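Local atomic coordinates of esterase LipW (Mycobacterium marinum, PDB entry 3QH4), a protein that probably hydrolyses ester bonds with strict substrate selectivity, as an esterase of the alpha/beta hydrolase fold. Residues 98-101 with 102-105; 108-111 with 112-116; 138-141 with 142-146; 218-221 with 222-226; 231-234 with 235-238. All blocks are in the same frame, centred on the assembly; numbering follows the deposited sequence. Where two conformers were deposited one is given.

In the fold
The five contacts follow one another along a single alpha/beta hydrolase domain and sample its turns and helices. Interaction 1 lies in the loop after strand 85-91 and runs directly into helix 105-115, which carries interaction 2; their centres are 16 Å apart. Interaction 3, on helix 134-148, packs on the sheet; its centre is about 20 Å from that of interaction 2. Helix 216-227 holds interaction 4, with its centre about 31 Å from that of interaction 2 and on the opposite side of the chain's centre. Interaction 5 follows in the loop after that helix, and the two touch where W223 packs on V237 and S236. The contacts thus lie in turns and helices arranged round one central sheet.

Interaction 1: residues 98-101 with 102-105; sequences LGNL and DTDH
N100 and T103 lock together across a compact turn, each using a side-chain oxygen to hold a backbone N-H. N100 places CG in the crowded position between its own backbone N and carbonyl carbon (chi1 62°), which swings the amide over the turn. From there OD1 takes the N-H of D102 at 2.9 Å, the bond of an Asx turn; the donor stands above the plane of the amide, 48° out of it. T103 answers from the other end: its OG1 lies anti to the carbonyl carbon (chi1 -57°) and receives the N-H of N100 at 2.9 Å. Alongside these side-chain bonds, T103 N reaches back to N100 O at 3.2 Å. G99 lies close to the same hydroxyl, its CA 3.0 Å from T103 OG1.

Three waters complete the mesh. One donates to N100 OD1 and accepts from T103 OG1, another bridges N100 ND2 and D102 OD2, and a third joins N100 O to D104 N. The other carboxylate oxygen of D102, OD1, forms a salt bridge with R76, while D104 OD2 bonds to Y90 OH and A93 N. N100 OD1 and T103 OG1 therefore each serve a backbone amide and a water, which should fix the rotation of both groups and restrain the turn just before helix 105-115.

Interaction 2: residues 108-111 with 112-116; sequences CLEL and ARRAR
E110 gathers the guanidinium groups of R113 and R114 onto one carboxylate oxygen, OE1. Among the salt bridges, R114 comes side-on and extended, bringing NE to 2.8 Å from E110 OE1 on the anti side and NH2 to 3.0 Å from the same oxygen, which lies close to the guanidinium plane. R113 approaches differently: bent at chi3 (70°), it lays NH2 2.9 Å from E110 OE1 on the syn side, its guanidinium almost perpendicular (88°) to the carboxylate. The second oxygen, OE2, pairs with R106 NE and takes a water, so both carboxylate oxygens are engaged.

Of the backbone bonds, A112, R113, R114 and A115 each donate to the carbonyl four residues earlier, A115 N meeting L111 O at 2.9 Å. Water also takes part, accepting from R113 NE at 2.7 Å and donating weakly to L109 O.

Apolar packing occupies the other side of the helix, where C108, L111 and A112 touch V119. Spacings of three and four residues put acid and bases on one helical face, an intrahelical salt-bridge network on the helix of the beta-alpha-beta unit formed by strands 85-91 and 118-122.

Interaction 3: residues 138-141 with 142-146; sequences DAIE and VLTWV
V142 begins the second half of this helix by donating its N-H to D138 O at 3.0 Å. Its CG2 branch, beside its own backbone N, drops to 3.5 Å from that same D138 O, while CG1 is placed anti to the N (chi1 174°). The carboxylate of D138 itself is engaged elsewhere, in a salt bridge with R125. L143 follows with its N-H on A139 O at 2.9 Å; its CB grazes the same carbonyl, and the rest of the side chain leads away to join A139 and I140 in touching L175 of helix 167-181.

This is the packing of an alpha/beta hydrolase helix laid on the central sheet: V142 meets strands 59-66, 72-79 and 118-122, and V146 reaches V120.

T144, on the exposed side, gives the contact its one side-chain hydrogen bond. With OG1 beside its backbone N (chi1 -61°), the hydroxyl turns back along the helix and donates to I140 O at 3.1 Å, from above the carbonyl plane. That oxygen already takes T144 N at 2.9 Å, so one carbonyl is gripped twice by one residue, and the hydroxyl's proton is used inside the helix. I140 CG2 lies obliquely across from the hydroxyl, 4.1 Å from T144 OG1. W145 donates to E141 O at 3.1 Å, and its CB rests on that oxygen before the indole departs toward D63, V65 and I77. V146 N then bonds to V142 O.

Interaction 4: residues 218-221 with 222-226; sequences AASL and MWRHY
M222 and W223 press on the carbonyls of the preceding turn on the buried side of helix 216-227, where the packing is close. M222 CB lies 3.2 Å from A218 O, and W223 CD1 comes to 3.3 Å from A219 O, an oxygen that also receives the backbone N-H of W223. M222 leaves the backbone extended and bends only at its last torsion (chi3 69°), which folds CE back into an apolar contact, 4.2 Å from A219 CB. Beyond the helix M222 and W223 both touch V196, and A219 lies against F260. The M222 side chain also lies near, without touching, the probable nucleophile elbow and Ser-His-Asp triad.

The opposite character shows at L221 and R224, which are partly and fully exposed. R224 turns at chi3 (-62°) so that NH2 lies 3.5 Å from L221 CD1, the leucine meeting the group obliquely, and one face of the guanidinium looks onto S220 O. Here the contact is made by a long side chain touching with its end. H225 is a case apart. Its ring spreads one face over L221 O, which lies 3.2 Å above the ring plane toward the rim and also accepts H225 N at 2.9 Å, nearly along the C=O axis.

The carbonyls of A218, A219 and L221 therefore do double duty, each accepting an amide N-H and bearing a side chain against it. The bond from H225 NE2 to F29 O probably restrains the imidazole, whereas R224 lies at the exposed side.

Interaction 5: residues 231-234 with 235-238; sequences TPSP and ESVP
S233 and S236 both turn their hydroxyls into the space between backbone N and carbonyl carbon (chi1 68° and 48°), and this aims each OG at the other's amide. S236 OG accepts the N-H of S233 at 3.2 Å; in return S236 N makes a weak bond to S233 OG at 3.4 Å. E235 bends at chi2, which lays it alongside P234 and brings OE1 near the hydroxyl of S233.

Behind the paired serines the backbone closes up. V237 N reaches S233 O at 2.8 Å, almost in line with the C=O, though the N-H...O angle itself is bent (134°), while S236 N adds a weak bond to that same oxygen. A CA-H...O contact runs from P234 CA to V237 O at 3.5 Å. A water sits at the hydroxyl end, donating to T231 O at 2.6 Å and hydrogen-bonded to both S233 OG and S236 OG, so the two hydroxyls share a partner.

On the other flank P232 CB packs against V237 CG2 at 3.7 Å, beside D199. V237 also touches W223 of helix 216-227, and P238 meets T170 and A173 of helix 167-181.

The reciprocal serine-amide bonds, one of them weak, resemble a capping box, and the P232-V237 pair is placed much as in a hydrophobic staple, though here round a single turn in the loop leading to strand 250-255.

Interaction 1: residues 98-101 with 102-105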
# COMPACT_ATOMS: atom_id res chain seq x y z
N LEU A 98 -9.77 -0.54 6.85
CA LEU A 98 -9.66 0.84 7.36
C LEU A 98 -9.20 1.80 6.29
O LEU A 98 -8.57 1.39 5.30
CB LEU A 98 -8.64 0.92 8.51
CG LEU A 98 -8.81 -0.03 9.67
CD1 LEU A 98 -7.61 0.03 10.62
CD2 LEU A 98 -10.10 0.38 10.36
N GLY A 99 -9.46 3.09 6.51
CA GLY A 99 -8.79 4.14 5.75
C GLY A 99 -9.61 4.78 4.65
O GLY A 99 -10.75 4.40 4.38
N ASN A 100 -9.01 5.79 4.03
CA ASN A 100 -9.62 6.61 2.99
C ASN A 100 -8.48 7.43 2.34
O ASN A 100 -7.31 7.06 2.49
CB ASN A 100 -10.72 7.52 3.61
CG ASN A 100 -10.16 8.51 4.67
OD1 ASN A 100 -8.94 8.70 4.79
ND2 ASN A 100 -11.05 9.12 5.45
N LEU A 101 -8.80 8.51 1.64
CA LEU A 101 -7.78 9.30 0.93
C LEU A 101 -6.78 10.02 1.84
O LEU A 101 -5.71 10.44 1.38
CB LEU A 101 -8.45 10.28 -0.04
CG LEU A 101 -9.29 9.59 -1.13
CD1 LEU A 101 -10.05 10.66 -1.97
CD2 LEU A 101 -8.40 8.66 -2.02
N ASP A 102 -7.13 10.19 3.11
CA ASP A 102 -6.24 10.87 4.06
C ASP A 102 -5.19 9.93 4.69
O ASP A 102 -4.18 10.39 5.25
CB ASP A 102 -7.07 11.54 5.16
CG ASP A 102 -7.93 12.70 4.64
OD1 ASP A 102 -7.51 13.40 3.70
OD2 ASP A 102 -9.04 12.93 5.20
N THR A 103 -5.44 8.62 4.61
CA THR A 103 -4.67 7.65 5.40
C THR A 103 -3.18 7.71 5.07
O THR A 103 -2.33 7.91 5.96
CB THR A 103 -5.18 6.24 5.19
OG1 THR A 103 -6.59 6.20 5.54
CG2 THR A 103 -4.34 5.24 6.03
N ASP A 104 -2.87 7.53 3.78
CA ASP A 104 -1.50 7.51 3.28
C ASP A 104 -1.22 8.78 2.48
O ASP A 104 -0.43 8.78 1.52
CB ASP A 104 -1.29 6.28 2.39
CG ASP A 104 -1.13 5.00 3.19
OD1 ASP A 104 -0.99 5.06 4.44
OD2 ASP A 104 -1.06 3.94 2.54
N HIS A 105 -1.89 9.87 2.85
CA HIS A 105 -1.66 11.17 2.16
C HIS A 105 -0.17 11.57 2.18
O HIS A 105 0.36 11.98 1.15
CB HIS A 105 -2.55 12.22 2.84
CG HIS A 105 -2.51 13.59 2.23
ND1 HIS A 105 -3.07 13.88 1.00
CD2 HIS A 105 -2.07 14.76 2.73
CE1 HIS A 105 -2.92 15.17 0.75
NE2 HIS A 105 -2.33 15.73 1.79
O HOH W 1 -4.62 7.20 1.57
O HOH W 2 -10.29 11.39 7.00
O HOH W 3 -7.88 8.07 7.24

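Interaction 2: residues 108-111 with 112-116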
# COMPACT_ATOMS: atom_id res chain seq x y z
N CYS A 108 1.80 9.61 -0.34
CA CYS A 108 1.49 10.02 -1.71
C CYS A 108 2.24 11.31 -2.04
O CYS A 108 2.78 11.43 -3.15
CB CYS A 108 -0.03 10.19 -1.92
SG CYS A 108 -0.89 8.59 -1.96
N LEU A 109 2.26 12.25 -1.10
CA LEU A 109 2.95 13.52 -1.32
C LEU A 109 4.44 13.26 -1.56
O LEU A 109 5.07 13.91 -2.40
CB LEU A 109 2.78 14.47 -0.13
CG LEU A 109 1.34 15.00 0.04
CD1 LEU A 109 1.24 15.59 1.44
CD2 LEU A 109 0.95 16.04 -1.05
N GLU A 110 4.98 12.34 -0.77
CA GLU A 110 6.41 12.02 -0.87
C GLU A 110 6.73 11.38 -2.20
O GLU A 110 7.71 11.76 -2.85
CB GLU A 110 6.90 11.17 0.32
CG GLU A 110 6.74 11.88 1.69
CD GLU A 110 7.64 13.09 1.90
OE1 GLU A 110 8.66 13.24 1.19
OE2 GLU A 110 7.30 13.91 2.77
N LEU A 111 5.90 10.43 -2.64
CA LEU A 111 6.12 9.79 -3.94
C LEU A 111 6.06 10.82 -5.08
O LEU A 111 6.95 10.86 -5.92
CB LEU A 111 5.08 8.70 -4.20
CG LEU A 111 5.16 7.45 -3.33
CD1 LEU A 111 4.05 6.47 -3.70
CD2 LEU A 111 6.53 6.76 -3.46
N ALA A 112 5.00 11.64 -5.10
CA ALA A 112 4.82 12.60 -6.20
C ALA A 112 6.03 13.52 -6.31
O ALA A 112 6.58 13.71 -7.39
CB ALA A 112 3.54 13.42 -5.97
N ARG A 113 6.43 14.09 -5.18
CA ARG A 113 7.47 15.10 -5.17
C ARG A 113 8.84 14.49 -5.51
O ARG A 113 9.58 15.01 -6.38
CB ARG A 113 7.54 15.76 -3.79
CG ARG A 113 8.71 16.73 -3.65
CD ARG A 113 8.62 17.48 -2.33
NE ARG A 113 8.89 16.62 -1.19
CZ ARG A 113 10.09 16.37 -0.69
NH1 ARG A 113 11.19 16.89 -1.27
NH2 ARG A 113 10.22 15.56 0.36
N ARG A 114 9.16 13.39 -4.84
CA ARG A 114 10.49 12.82 -4.99
C ARG A 114 10.71 12.09 -6.32
O ARG A 114 11.84 12.12 -6.86
CB ARG A 114 10.81 11.89 -3.82
CG ARG A 114 10.93 12.65 -2.46
CD ARG A 114 11.20 11.63 -1.38
NE ARG A 114 10.91 12.14 -0.05
CZ ARG A 114 11.80 12.23 0.93
NH1 ARG A 114 13.07 11.88 0.71
NH2 ARG A 114 11.42 12.66 2.14
N ALA A 115 9.67 11.46 -6.84
CA ALA A 115 9.77 10.77 -8.13
C ALA A 115 9.42 11.68 -9.30
O ALA A 115 9.50 11.24 -10.44
CB ALA A 115 8.85 9.56 -8.14
N ARG A 116 8.99 12.92 -9.01
CA ARG A 116 8.56 13.88 -10.06
C ARG A 116 7.47 13.27 -10.93
O ARG A 116 7.67 13.04 -12.11
CB ARG A 116 9.76 14.38 -10.90
CG ARG A 116 10.84 15.02 -10.02
CD ARG A 116 12.06 15.57 -10.82
NE ARG A 116 12.80 14.54 -11.55
CZ ARG A 116 13.51 13.54 -11.01
NH1 ARG A 116 13.61 13.36 -9.69
NH2 ARG A 116 14.12 12.68 -11.83
O HOH W 4 6.36 15.85 -0.54
O HOH W 5 9.40 14.50 4.18

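Interaction 3: residues 138-141 with 142-146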
# COMPACT_ATOMS: atom_id res chain seq x y z
N ASP A 138 -12.41 -1.77 -7.60
CA ASP A 138 -12.28 -0.31 -7.54
C ASP A 138 -10.92 0.13 -8.07
O ASP A 138 -10.83 1.09 -8.84
CB ASP A 138 -12.45 0.20 -6.10
CG ASP A 138 -13.88 0.01 -5.57
OD1 ASP A 138 -14.78 -0.32 -6.37
OD2 ASP A 138 -14.08 0.21 -4.37
N ALA A 139 -9.86 -0.54 -7.63
CA ALA A 139 -8.52 -0.19 -8.15
C ALA A 139 -8.43 -0.32 -9.67
O ALA A 139 -7.82 0.51 -10.35
CB ALA A 139 -7.45 -1.08 -7.49
N ILE A 140 -9.04 -1.38 -10.21
CA ILE A 140 -9.04 -1.61 -11.66
C ILE A 140 -9.78 -0.51 -12.38
O ILE A 140 -9.33 -0.01 -13.41
CB ILE A 140 -9.63 -3.02 -12.00
CG1 ILE A 140 -8.60 -4.10 -11.58
CG2 ILE A 140 -10.01 -3.10 -13.51
CD1 ILE A 140 -9.12 -5.56 -11.56
N GLU A 141 -10.91 -0.12 -11.80
CA GLU A 141 -11.73 0.94 -12.36
C GLU A 141 -10.91 2.23 -12.45
O GLU A 141 -10.93 2.92 -13.49
CB GLU A 141 -12.97 1.14 -11.48
CG GLU A 141 -13.97 2.14 -12.02
CD GLU A 141 -14.99 1.54 -12.99
OE1 GLU A 141 -14.81 0.40 -13.49
OE2 GLU A 141 -16.00 2.24 -13.25
N VAL A 142 -10.16 2.54 -11.38
CA VAL A 142 -9.35 3.75 -11.37
C VAL A 142 -8.22 3.66 -12.38
O VAL A 142 -8.01 4.59 -13.15
CB VAL A 142 -8.82 4.12 -9.96
CG1 VAL A 142 -7.84 5.33 -10.03
CG2 VAL A 142 -10.01 4.45 -9.06
N LEU A 143 -7.53 2.53 -12.41
CA LEU A 143 -6.43 2.39 -13.37
C LEU A 143 -6.92 2.55 -14.83
O LEU A 143 -6.28 3.23 -15.63
CB LEU A 143 -5.70 1.05 -13.20
CG LEU A 143 -4.47 0.90 -14.12
CD1 LEU A 143 -3.39 0.18 -13.31
CD2 LEU A 143 -4.84 0.15 -15.38
N THR A 144 -8.05 1.92 -15.17
CA THR A 144 -8.63 2.04 -16.53
C THR A 144 -8.95 3.50 -16.87
O THR A 144 -8.71 3.97 -17.99
CB THR A 144 -9.89 1.14 -16.66
OG1 THR A 144 -9.50 -0.22 -16.45
CG2 THR A 144 -10.54 1.27 -18.07
N TRP A 145 -9.49 4.22 -15.88
CA TRP A 145 -9.87 5.62 -16.03
C TRP A 145 -8.65 6.52 -16.21
O TRP A 145 -8.66 7.44 -17.05
CB TRP A 145 -10.68 6.01 -14.80
CG TRP A 145 -11.08 7.44 -14.67
CD1 TRP A 145 -12.24 8.01 -15.16
CD2 TRP A 145 -10.40 8.47 -13.95
NE1 TRP A 145 -12.29 9.33 -14.80
CE2 TRP A 145 -11.20 9.64 -14.04
CE3 TRP A 145 -9.21 8.52 -13.20
CZ2 TRP A 145 -10.83 10.85 -13.45
CZ3 TRP A 145 -8.85 9.70 -12.62
CH2 TRP A 145 -9.65 10.86 -12.73
N VAL A 146 -7.57 6.23 -15.48
CA VAL A 146 -6.32 6.96 -15.60
C VAL A 146 -5.79 6.85 -17.03
O VAL A 146 -5.41 7.85 -17.63
CB VAL A 146 -5.27 6.43 -14.57
CG1 VAL A 146 -3.87 6.87 -14.90
CG2 VAL A 146 -5.70 6.87 -13.16

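Interaction 4: residues 218-221 with 222-226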
# COMPACT_ATOMS: atom_id res chain seq x y z
N ALA A 218 -3.79 -10.02 14.27
CA ALA A 218 -4.57 -9.14 13.40
C ALA A 218 -4.52 -9.60 11.94
O ALA A 218 -5.50 -9.47 11.22
CB ALA A 218 -4.09 -7.68 13.52
N ALA A 219 -3.38 -10.13 11.50
CA ALA A 219 -3.25 -10.53 10.10
C ALA A 219 -4.22 -11.69 9.80
O ALA A 219 -4.85 -11.74 8.72
CB ALA A 219 -1.80 -10.88 9.79
N SER A 220 -4.37 -12.59 10.77
CA SER A 220 -5.32 -13.69 10.62
C SER A 220 -6.76 -13.18 10.48
O SER A 220 -7.50 -13.60 9.56
CB SER A 220 -5.22 -14.68 11.77
OG SER A 220 -6.25 -15.64 11.63
N LEU A 221 -7.17 -12.28 11.38
CA LEU A 221 -8.51 -11.66 11.31
C LEU A 221 -8.68 -10.89 10.00
O LEU A 221 -9.75 -10.98 9.37
CB LEU A 221 -8.72 -10.68 12.47
CG LEU A 221 -9.27 -11.25 13.79
CD1 LEU A 221 -8.49 -12.45 14.20
CD2 LEU A 221 -9.21 -10.18 14.88
N MET A 222 -7.64 -10.15 9.61
CA MET A 222 -7.65 -9.37 8.37
C MET A 222 -8.03 -10.23 7.17
O MET A 222 -8.91 -9.86 6.39
CB MET A 222 -6.24 -8.74 8.15
CG MET A 222 -6.07 -8.03 6.82
SD MET A 222 -4.33 -7.66 6.56
CE MET A 222 -3.62 -9.30 6.30
N TRP A 223 -7.37 -11.38 7.01
CA TRP A 223 -7.63 -12.27 5.87
C TRP A 223 -9.05 -12.79 5.98
O TRP A 223 -9.76 -12.94 4.95
CB TRP A 223 -6.60 -13.40 5.78
CG TRP A 223 -5.34 -12.95 5.12
CD1 TRP A 223 -4.10 -12.80 5.69
CD2 TRP A 223 -5.21 -12.62 3.75
NE1 TRP A 223 -3.21 -12.36 4.74
CE2 TRP A 223 -3.86 -12.25 3.54
CE3 TRP A 223 -6.10 -12.60 2.66
CZ2 TRP A 223 -3.37 -11.87 2.28
CZ3 TRP A 223 -5.62 -12.21 1.40
CH2 TRP A 223 -4.26 -11.85 1.22
N ARG A 224 -9.50 -13.07 7.21
CA ARG A 224 -10.88 -13.58 7.34
C ARG A 224 -11.92 -12.55 6.90
O ARG A 224 -12.87 -12.91 6.16
CB ARG A 224 -11.17 -14.10 8.77
CG ARG A 224 -10.49 -15.45 9.04
CD ARG A 224 -11.27 -16.28 10.07
NE ARG A 224 -11.36 -15.63 11.35
CZ ARG A 224 -10.42 -15.69 12.29
NH1 ARG A 224 -9.28 -16.34 12.08
NH2 ARG A 224 -10.61 -15.07 13.45
N HIS A 225 -11.76 -11.29 7.31
CA HIS A 225 -12.74 -10.24 6.93
C HIS A 225 -12.76 -10.03 5.42
O HIS A 225 -13.82 -9.82 4.83
CB HIS A 225 -12.42 -8.87 7.53
CG HIS A 225 -12.34 -8.84 9.02
ND1 HIS A 225 -13.24 -9.49 9.84
CD2 HIS A 225 -11.46 -8.21 9.84
CE1 HIS A 225 -12.90 -9.28 11.10
NE2 HIS A 225 -11.82 -8.51 11.12
N TYR A 226 -11.57 -10.04 4.82
CA TYR A 226 -11.38 -9.76 3.41
C TYR A 226 -11.93 -10.88 2.53
O TYR A 226 -12.60 -10.60 1.54
CB TYR A 226 -9.88 -9.62 3.13
CG TYR A 226 -9.56 -9.19 1.72
CD1 TYR A 226 -10.17 -8.07 1.17
CD2 TYR A 226 -8.64 -9.89 0.96
CE1 TYR A 226 -9.89 -7.66 -0.13
CE2 TYR A 226 -8.34 -9.48 -0.34
CZ TYR A 226 -8.94 -8.35 -0.86
OH TYR A 226 -8.60 -7.95 -2.14

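Interaction 5: residues 231-234 with 235-238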
# COMPACT_ATOMS: atom_id res chain seq x y z
N THR A 231 -12.68 -19.17 -0.85
CA THR A 231 -11.46 -19.95 -0.80
C THR A 231 -10.32 -19.10 -1.38
O THR A 231 -10.48 -18.50 -2.45
CB THR A 231 -11.63 -21.27 -1.55
OG1 THR A 231 -12.75 -21.97 -0.98
CG2 THR A 231 -10.39 -22.15 -1.35
N PRO A 232 -9.18 -19.02 -0.67
CA PRO A 232 -8.09 -18.22 -1.24
C PRO A 232 -7.60 -18.77 -2.55
O PRO A 232 -7.63 -19.99 -2.75
CB PRO A 232 -6.96 -18.32 -0.21
CG PRO A 232 -7.38 -19.27 0.80
CD PRO A 232 -8.86 -19.55 0.67
N SER A 233 -7.14 -17.89 -3.43
CA SER A 233 -6.65 -18.26 -4.74
C SER A 233 -5.58 -17.25 -5.14
O SER A 233 -5.40 -16.25 -4.44
CB SER A 233 -7.80 -18.18 -5.74
OG SER A 233 -8.16 -16.83 -5.90
N PRO A 234 -4.85 -17.50 -6.25
CA PRO A 234 -3.86 -16.49 -6.68
C PRO A 234 -4.48 -15.14 -7.01
O PRO A 234 -3.79 -14.11 -6.91
CB PRO A 234 -3.24 -17.14 -7.94
CG PRO A 234 -3.35 -18.61 -7.66
CD PRO A 234 -4.72 -18.76 -7.01
N GLU A 235 -5.77 -15.15 -7.35
CA GLU A 235 -6.50 -13.90 -7.64
C GLU A 235 -6.77 -13.04 -6.41
O GLU A 235 -6.75 -11.81 -6.50
CB GLU A 235 -7.80 -14.16 -8.40
CG GLU A 235 -7.56 -14.72 -9.84
CD GLU A 235 -7.04 -16.15 -9.86
OE1 GLU A 235 -7.54 -17.00 -9.09
OE2 GLU A 235 -6.14 -16.44 -10.67
N SER A 236 -6.99 -13.66 -5.25
CA SER A 236 -7.18 -12.87 -4.03
C SER A 236 -5.90 -12.72 -3.21
O SER A 236 -5.78 -11.81 -2.39
CB SER A 236 -8.28 -13.48 -3.15
OG SER A 236 -8.11 -14.89 -2.99
N VAL A 237 -4.95 -13.62 -3.44
CA VAL A 237 -3.74 -13.75 -2.59
C VAL A 237 -2.54 -13.80 -3.51
O VAL A 237 -2.19 -14.85 -4.02
CB VAL A 237 -3.79 -15.06 -1.77
CG1 VAL A 237 -2.60 -15.14 -0.80
CG2 VAL A 237 -5.17 -15.17 -0.95
N PRO A 238 -1.89 -12.65 -3.74
CA PRO A 238 -0.80 -12.64 -4.72
C PRO A 238 0.32 -13.64 -4.43
O PRO A 238 0.91 -14.21 -5.39
CB PRO A 238 -0.31 -11.18 -4.70
CG PRO A 238 -1.51 -10.40 -4.32
CD PRO A 238 -2.21 -11.28 -3.28
O HOH W 6 -10.15 -16.31 -3.77